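Local coordinates for protein NAD-dependent benzaldehyde dehydrogenase (Legionella pneumophila, PDB 3RHE) that is of uncertain function, carrying the name of an NAD-dependent benzaldehyde dehydrogenase but built as a member of the glyoxalase/bleomycin resistance superfamily, at residues I58-A62 and H116-I120; P37-M41 and G51-E57. All blocks are in the same frame, centred on the assembly; numbering follows the deposited sequence.

Contact 1. Residues I58-A62 and H116-I120; sequences IEPKA and HRLRI
R117 and R119 reach from strand 117-123 into loop 58-62 and bind three successive backbone carbonyls, those of E59, P60 and K61; the loop between strands 49-54 and 69-74 is thereby held against the sheet. Both arginines leave the strand on the same side, with the residue between them facing the other way. Along R117, CB points at the loop, and CG lies opposite the carbonyl carbon (chi1 -67°). From CG to NE the chain is extended, which carries the guanidinium across to the loop; the side chain also packs on V111, I96 and E70. At the tip NH1 donates to P60 O at 2.8 Å, while NH2 donates to K61 O, also at 2.8 Å, approaching from above that carbonyl's plane. A second, weak bond from NH2 to P60 O, 3.4 Å, makes this oxygen straddle both terminal nitrogens. P60 covers one face of the guanidinium near its rim, CD 3.8 Å from R117 NH1, and I58 CG2 touches the same nitrogen at the edge, 3.7 Å away. NH1 is also hydrogen-bonded to Y13 OH.

R119 takes a different shape. Its chain bends at chi3 (-59°), and NH2 gives a nearly straight bond to E59 O, 2.8 Å and 166° at the hydrogen, with the oxygen in the guanidinium plane. R119 NE forms a salt bridge with E70 of strand 69-74, which probably offsets much of its charge. The E59-P60 peptide is cis; its own carbonyl goes to R119, and the next, P60 O, to R117. K61 NZ closes a salt bridge to E59 OE2 at 2.8 Å. Two cationic groups thus meet neutral carbonyl oxygens, which they would probably polarise, and a loop without regular secondary structure has its backbone tied to the sheet by side chains.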
ATOM      1  N   ILE A  58      -0.378   0.678  10.147  1.00 22.10           N
ATOM      2  CA  ILE A  58      -1.159  -0.167   9.246  1.00 22.69           C
ATOM      3  C   ILE A  58      -2.521  -0.554   9.819  1.00 22.55           C
ATOM      4  O   ILE A  58      -2.640  -0.882  10.995  1.00 22.23           O
ATOM      5  CB  ILE A  58      -0.439  -1.476   8.897  1.00 20.85           C
ATOM      6  CG1 ILE A  58       1.032  -1.217   8.568  1.00 22.38           C
ATOM      7  CG2 ILE A  58      -1.157  -2.173   7.760  1.00 19.83           C
ATOM      8  CD1 ILE A  58       1.244  -0.224   7.470  1.00 20.77           C
ATOM      9  N   GLU A  59      -3.538  -0.510   8.967  1.00 20.88           N
ATOM     10  CA  GLU A  59      -4.808  -1.158   9.229  1.00 23.05           C
ATOM     11  C   GLU A  59      -5.109  -1.972   7.987  1.00 19.90           C
ATOM     12  O   GLU A  59      -4.970  -1.458   6.887  1.00 17.82           O
ATOM     13  CB  GLU A  59      -5.916  -0.121   9.447  1.00 25.06           C
ATOM     14  CG  GLU A  59      -5.724   0.708  10.701  1.00 28.68           C
ATOM     15  CD  GLU A  59      -5.755  -0.148  11.947  1.00 34.48           C
ATOM     16  OE1 GLU A  59      -6.449  -1.193  11.933  1.00 36.57           O
ATOM     17  OE2 GLU A  59      -5.093   0.218  12.939  1.00 41.49           O
ATOM     18  N   PRO A  60      -5.507  -3.243   8.159  1.00 20.06           N
ATOM     19  CA  PRO A  60      -5.692  -3.921   9.445  1.00 23.16           C
ATOM     20  C   PRO A  60      -4.347  -4.167  10.113  1.00 25.71           C
ATOM     21  O   PRO A  60      -3.332  -4.221   9.419  1.00 21.38           O
ATOM     22  CB  PRO A  60      -6.324  -5.270   9.053  1.00 24.01           C
ATOM     23  CG  PRO A  60      -6.671  -5.153   7.599  1.00 23.59           C
ATOM     24  CD  PRO A  60      -5.711  -4.165   7.029  1.00 21.83           C
ATOM     25  N   LYS A  61      -4.342  -4.304  11.438  1.00 25.90           N
ATOM     26  CA  LYS A  61      -3.101  -4.431  12.191  1.00 30.59           C
ATOM     27  C   LYS A  61      -2.148  -5.432  11.552  1.00 28.41           C
ATOM     28  O   LYS A  61      -2.552  -6.521  11.152  1.00 28.00           O
ATOM     29  CB  LYS A  61      -3.387  -4.828  13.640  1.00 32.28           C
ATOM     30  CG  LYS A  61      -4.235  -3.822  14.394  1.00 35.96           C
ATOM     31  CD  LYS A  61      -3.594  -2.451  14.379  1.00 38.46           C
ATOM     32  CE  LYS A  61      -4.242  -1.521  15.398  1.00 45.60           C
ATOM     33  NZ  LYS A  61      -3.630  -0.160  15.336  1.00 43.05           N
ATOM     34  N   ALA A  62      -0.880  -5.047  11.462  1.00 27.93           N
ATOM     35  CA  ALA A  62       0.132  -5.854  10.788  1.00 33.25           C
ATOM     36  C   ALA A  62       0.755  -6.893  11.712  1.00 39.53           C
ATOM     37  O   ALA A  62       1.245  -6.556  12.786  1.00 42.23           O
ATOM     38  CB  ALA A  62       1.210  -4.952  10.207  1.00 31.38           C
ATOM     39  N   HIS A 116      -1.260 -13.266   1.404  1.00 15.02           N
ATOM     40  CA  HIS A 116      -0.648 -12.035   0.915  1.00 16.03           C
ATOM     41  C   HIS A 116      -1.735 -10.966   0.809  1.00 16.98           C
ATOM     42  O   HIS A 116      -2.787 -11.201   0.204  1.00 13.52           O
ATOM     43  CB  HIS A 116       0.030 -12.258  -0.439  1.00 14.35           C
ATOM     44  CG  HIS A 116       1.069 -13.342  -0.420  1.00 16.89           C
ATOM     45  ND1 HIS A 116       2.239 -13.241   0.303  1.00 18.45           N
ATOM     46  CD2 HIS A 116       1.110 -14.550  -1.035  1.00 14.65           C
ATOM     47  CE1 HIS A 116       2.957 -14.340   0.137  1.00 17.16           C
ATOM     48  NE2 HIS A 116       2.293 -15.151  -0.671  1.00 19.48           N
ATOM     49  N   ARG A 117      -1.490  -9.807   1.416  1.00 14.61           N
ATOM     50  CA  ARG A 117      -2.458  -8.709   1.376  1.00 16.52           C
ATOM     51  C   ARG A 117      -2.447  -7.948   0.047  1.00 14.96           C
ATOM     52  O   ARG A 117      -1.390  -7.659  -0.536  1.00 13.78           O
ATOM     53  CB  ARG A 117      -2.242  -7.739   2.541  1.00 17.53           C
ATOM     54  CG  ARG A 117      -2.546  -8.321   3.916  1.00 18.12           C
ATOM     55  CD  ARG A 117      -2.138  -7.349   5.016  1.00 18.12           C
ATOM     56  NE  ARG A 117      -2.579  -7.782   6.338  1.00 22.06           N
ATOM     57  CZ  ARG A 117      -2.614  -6.994   7.410  1.00 23.01           C
ATOM     58  NH1 ARG A 117      -2.225  -5.721   7.324  1.00 18.32           N
ATOM     59  NH2 ARG A 117      -3.038  -7.481   8.570  1.00 21.05           N
ATOM     60  N   LEU A 118      -3.644  -7.622  -0.406  1.00 15.12           N
ATOM     61  CA  LEU A 118      -3.865  -6.962  -1.679  1.00 16.19           C
ATOM     62  C   LEU A 118      -4.733  -5.744  -1.385  1.00 16.44           C
ATOM     63  O   LEU A 118      -5.873  -5.885  -0.961  1.00 17.23           O
ATOM     64  CB  LEU A 118      -4.617  -7.911  -2.617  1.00 16.96           C
ATOM     65  CG  LEU A 118      -3.969  -9.280  -2.885  1.00 14.98           C
ATOM     66  CD1 LEU A 118      -4.872 -10.127  -3.761  1.00 15.76           C
ATOM     67  CD2 LEU A 118      -2.635  -9.104  -3.565  1.00 15.16           C
ATOM     68  N   ARG A 119      -4.203  -4.550  -1.611  1.00 15.05           N
ATOM     69  CA  ARG A 119      -4.920  -3.349  -1.224  1.00 14.03           C
ATOM     70  C   ARG A 119      -5.338  -2.507  -2.417  1.00 15.55           C
ATOM     71  O   ARG A 119      -4.549  -2.274  -3.333  1.00 16.38           O
ATOM     72  CB  ARG A 119      -4.092  -2.496  -0.253  1.00 14.92           C
ATOM     73  CG  ARG A 119      -4.732  -1.130   0.073  1.00 14.98           C
ATOM     74  CD  ARG A 119      -3.813  -0.240   0.929  1.00 15.85           C
ATOM     75  NE  ARG A 119      -3.455  -0.865   2.202  1.00 13.62           N
ATOM     76  CZ  ARG A 119      -4.203  -0.834   3.296  1.00 17.17           C
ATOM     77  NH1 ARG A 119      -5.375  -0.212   3.288  1.00 16.77           N
ATOM     78  NH2 ARG A 119      -3.779  -1.430   4.402  1.00 17.19           N
ATOM     79  N   ILE A 120      -6.585  -2.051  -2.391  1.00 13.80           N
ATOM     80  CA  ILE A 120      -7.080  -1.074  -3.355  1.00 14.38           C
ATOM     81  C   ILE A 120      -7.181   0.261  -2.606  1.00 14.77           C
ATOM     82  O   ILE A 120      -7.692   0.306  -1.487  1.00 15.33           O
ATOM     83  CB  ILE A 120      -8.510  -1.443  -3.871  1.00 14.93           C
ATOM     84  CG1 ILE A 120      -8.566  -2.847  -4.501  1.00 15.55           C
ATOM     85  CG2 ILE A 120      -9.027  -0.386  -4.847  1.00 14.98           C
ATOM     86  CD1 ILE A 120      -7.727  -3.021  -5.726  1.00 16.16           C
TER

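Contact 2. Residues P37-M41 and G51-E57; sequences PTFAM and GLWAQEE
T38-A54, F39-W53 and A40-L52 face one another in an antiparallel beta hairpin, where strand 39-43 runs back along strand 49-54 with segment directions 177° apart. A40 and L52 form the hydrogen-bonded pair: A40 N donates to L52 O at 2.9 Å and L52 N to A40 O at 2.8 Å. One further bond, A54 N to T38 O at 3.0 Å, continues the pairing to the start of the hairpin. The same two oxygens of the A40-L52 pair also receive CA-H...O contacts, L52 O from F39 CA at 3.2 Å and A40 O from G51 CA.

The aromatic pair F39 and W53 occupies one face of the hairpin. With CG anti to the backbone N (chi1 -173°), the F39 ring lies across the neighbouring strand; its CZ comes 3.9 Å from G51 CA, where the residue has no side chain. The edge of F39 is turned to the face of the W53 five-membered ring in an offset edge-to-face stack, planes at 86°, with F39 CD2 3.8 Å from W53 CD1. T38 O also meets W53 CD1, at the edge of the indole. Beyond the strand end, the T38 side chain crosses that of E57 at about a right angle; T38 OG1 is buried here with no polar partner in the model.

Strand 8-14 flanks strand 49-54 in parallel, bonding G51 and W53 through their backbones and placing L11 against F39. On the opposite face, A40 and L52 pack on helix 17-28, touching E21, S20 and Y24, while F104 meets the W53 ring on the aromatic side.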
ATOM      1  N   PRO A  37       7.888  11.024   8.358  1.00 22.73           N
ATOM      2  CA  PRO A  37       8.154  10.146   9.502  1.00 25.67           C
ATOM      3  C   PRO A  37       7.394   8.812   9.409  1.00 24.25           C
ATOM      4  O   PRO A  37       7.804   7.834  10.030  1.00 23.61           O
ATOM      5  CB  PRO A  37       7.651  10.964  10.700  1.00 27.12           C
ATOM      6  CG  PRO A  37       7.683  12.388  10.238  1.00 25.42           C
ATOM      7  CD  PRO A  37       7.366  12.340   8.769  1.00 24.43           C
ATOM      8  N   THR A  38       6.321   8.776   8.631  1.00 21.38           N
ATOM      9  CA  THR A  38       5.469   7.589   8.562  1.00 22.87           C
ATOM     10  C   THR A  38       5.513   6.838   7.223  1.00 22.17           C
ATOM     11  O   THR A  38       5.064   5.700   7.140  1.00 20.42           O
ATOM     12  CB  THR A  38       3.996   7.936   8.901  1.00 24.05           C
ATOM     13  OG1 THR A  38       3.238   6.730   9.016  1.00 36.96           O
ATOM     14  CG2 THR A  38       3.383   8.794   7.821  1.00 18.70           C
ATOM     15  N   PHE A  39       6.057   7.462   6.182  1.00 21.55           N
ATOM     16  CA  PHE A  39       5.994   6.868   4.846  1.00 20.88           C
ATOM     17  C   PHE A  39       7.078   7.421   3.928  1.00 23.77           C
ATOM     18  O   PHE A  39       7.377   8.616   3.964  1.00 23.95           O
ATOM     19  CB  PHE A  39       4.609   7.118   4.230  1.00 22.05           C
ATOM     20  CG  PHE A  39       4.382   6.408   2.922  1.00 23.68           C
ATOM     21  CD1 PHE A  39       4.469   7.097   1.722  1.00 22.07           C
ATOM     22  CD2 PHE A  39       4.078   5.053   2.891  1.00 21.66           C
ATOM     23  CE1 PHE A  39       4.259   6.451   0.518  1.00 23.74           C
ATOM     24  CE2 PHE A  39       3.872   4.393   1.686  1.00 20.39           C
ATOM     25  CZ  PHE A  39       3.960   5.093   0.499  1.00 23.21           C
ATOM     26  N   ALA A  40       7.676   6.552   3.116  1.00 19.60           N
ATOM     27  CA  ALA A  40       8.550   7.008   2.040  1.00 20.47           C
ATOM     28  C   ALA A  40       8.211   6.251   0.764  1.00 21.85           C
ATOM     29  O   ALA A  40       7.775   5.094   0.814  1.00 20.54           O
ATOM     30  CB  ALA A  40      10.017   6.837   2.408  1.00 20.44           C
HETATM   31  N   MSE A  41       8.372   6.908  -0.374  1.00 18.54           N
HETATM   32  CA  MSE A  41       8.116   6.250  -1.640  1.00 20.14           C
HETATM   33  C   MSE A  41       9.265   6.397  -2.626  1.00 21.63           C
HETATM   34  O   MSE A  41       9.763   7.507  -2.848  1.00 21.53           O
HETATM   35  CB  MSE A  41       6.843   6.775  -2.288  1.00 23.93           C
HETATM   36  CG  MSE A  41       6.689   6.218  -3.694  1.00 25.91           C
HETATM   37 SE   MSE A  41       4.870   6.051  -4.277  1.00 49.05          SE
HETATM   38  CE  MSE A  41       4.481   7.947  -4.512  1.00 41.71           C
ATOM     39  N   GLY A  51       6.786   1.560  -1.651  1.00 15.88           N
ATOM     40  CA  GLY A  51       6.472   2.322  -0.458  1.00 16.25           C
ATOM     41  C   GLY A  51       6.942   1.666   0.835  1.00 16.86           C
ATOM     42  O   GLY A  51       6.825   0.446   1.035  1.00 15.30           O
ATOM     43  N   LEU A  52       7.479   2.493   1.724  1.00 15.53           N
ATOM     44  CA  LEU A  52       7.901   2.057   3.045  1.00 16.42           C
ATOM     45  C   LEU A  52       6.975   2.713   4.077  1.00 17.62           C
ATOM     46  O   LEU A  52       6.987   3.932   4.238  1.00 17.45           O
ATOM     47  CB  LEU A  52       9.351   2.464   3.293  1.00 15.19           C
ATOM     48  CG  LEU A  52      10.344   2.091   2.181  1.00 16.93           C
ATOM     49  CD1 LEU A  52      11.705   2.773   2.416  1.00 16.66           C
ATOM     50  CD2 LEU A  52      10.501   0.562   2.051  1.00 14.46           C
ATOM     51  N   TRP A  53       6.202   1.892   4.779  1.00 14.65           N
ATOM     52  CA  TRP A  53       5.103   2.361   5.611  1.00 16.89           C
ATOM     53  C   TRP A  53       5.257   1.898   7.067  1.00 18.46           C
ATOM     54  O   TRP A  53       5.403   0.697   7.346  1.00 16.57           O
ATOM     55  CB  TRP A  53       3.794   1.848   4.987  1.00 17.83           C
ATOM     56  CG  TRP A  53       2.527   2.533   5.402  1.00 19.16           C
ATOM     57  CD1 TRP A  53       2.395   3.729   6.065  1.00 20.45           C
ATOM     58  CD2 TRP A  53       1.195   2.069   5.138  1.00 22.05           C
ATOM     59  NE1 TRP A  53       1.050   4.020   6.251  1.00 21.84           N
ATOM     60  CE2 TRP A  53       0.299   3.019   5.688  1.00 22.55           C
ATOM     61  CE3 TRP A  53       0.673   0.932   4.504  1.00 21.91           C
ATOM     62  CZ2 TRP A  53      -1.087   2.865   5.618  1.00 25.05           C
ATOM     63  CZ3 TRP A  53      -0.713   0.780   4.441  1.00 23.54           C
ATOM     64  CH2 TRP A  53      -1.572   1.744   4.997  1.00 24.99           C
ATOM     65  N   ALA A  54       5.249   2.857   7.994  1.00 18.77           N
ATOM     66  CA  ALA A  54       5.418   2.556   9.413  1.00 19.68           C
ATOM     67  C   ALA A  54       4.437   1.484   9.887  1.00 19.64           C
ATOM     68  O   ALA A  54       3.222   1.639   9.772  1.00 18.42           O
ATOM     69  CB  ALA A  54       5.298   3.822  10.274  1.00 22.04           C
ATOM     70  N   GLN A  55       4.994   0.410  10.435  1.00 17.62           N
ATOM     71  CA  GLN A  55       4.230  -0.764  10.841  1.00 23.44           C
ATOM     72  C   GLN A  55       3.087  -0.400  11.788  1.00 24.47           C
ATOM     73  O   GLN A  55       2.008  -0.995  11.742  1.00 25.01           O
ATOM     74  CB  GLN A  55       5.168  -1.771  11.506  1.00 26.09           C
ATOM     75  CG  GLN A  55       4.649  -3.194  11.567  1.00 33.76           C
ATOM     76  CD  GLN A  55       5.718  -4.177  12.038  1.00 42.35           C
ATOM     77  OE1 GLN A  55       5.468  -5.382  12.141  1.00 46.92           O
ATOM     78  NE2 GLN A  55       6.917  -3.663  12.327  1.00 38.20           N
ATOM     79  N   GLU A  56       3.326   0.596  12.631  1.00 25.05           N
ATOM     80  CA  GLU A  56       2.355   1.003  13.635  1.00 27.02           C
ATOM     81  C   GLU A  56       1.146   1.700  13.016  1.00 26.78           C
ATOM     82  O   GLU A  56       0.097   1.812  13.645  1.00 28.48           O
ATOM     83  CB  GLU A  56       3.027   1.909  14.675  1.00 31.44           C
ATOM     84  CG  GLU A  56       4.008   2.931  14.088  1.00 33.61           C
ATOM     85  CD  GLU A  56       5.444   2.412  13.980  1.00 32.76           C
ATOM     86  OE1 GLU A  56       6.253   2.715  14.883  1.00 46.78           O
ATOM     87  OE2 GLU A  56       5.778   1.717  12.995  1.00 29.89           O
ATOM     88  N   GLU A  57       1.296   2.160  11.781  1.00 24.37           N
ATOM     89  CA  GLU A  57       0.218   2.859  11.083  1.00 28.82           C
ATOM     90  C   GLU A  57      -0.725   1.950  10.294  1.00 26.51           C
ATOM     91  O   GLU A  57      -1.760   2.401   9.802  1.00 27.57           O
ATOM     92  CB  GLU A  57       0.807   3.899  10.133  1.00 28.98           C
ATOM     93  CG  GLU A  57       1.649   4.940  10.839  1.00 30.34           C
ATOM     94  CD  GLU A  57       0.802   5.886  11.660  1.00 37.36           C
ATOM     95  OE1 GLU A  57      -0.152   6.450  11.088  1.00 40.72           O
ATOM     96  OE2 GLU A  57       1.081   6.055  12.870  1.00 39.71           O
TER

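How the contacts relate
Contact 2 comes first along the chain and closes before contact 1 opens, and the 3-10 segment 55-57 leads directly into 58-62. Their centres lie about 13 Å apart, and both reach the same mixed sheet: contact 2 through the hairpin of strands 39-43 and 49-54, contact 1 through strand 117-123, with strands 8-14 and 69-74 between them. The two also touch. I58 CD1 packs on W53 CE3, R119 NH2 lies 3.8 Å from W53 CZ3, and A62 CB meets Q55 CG. W53 therefore belongs to both neighbourhoods, linking the hairpin to the loop before strand 69-74; the curled sheet they share is consistent with the vicinal oxygen chelate fold.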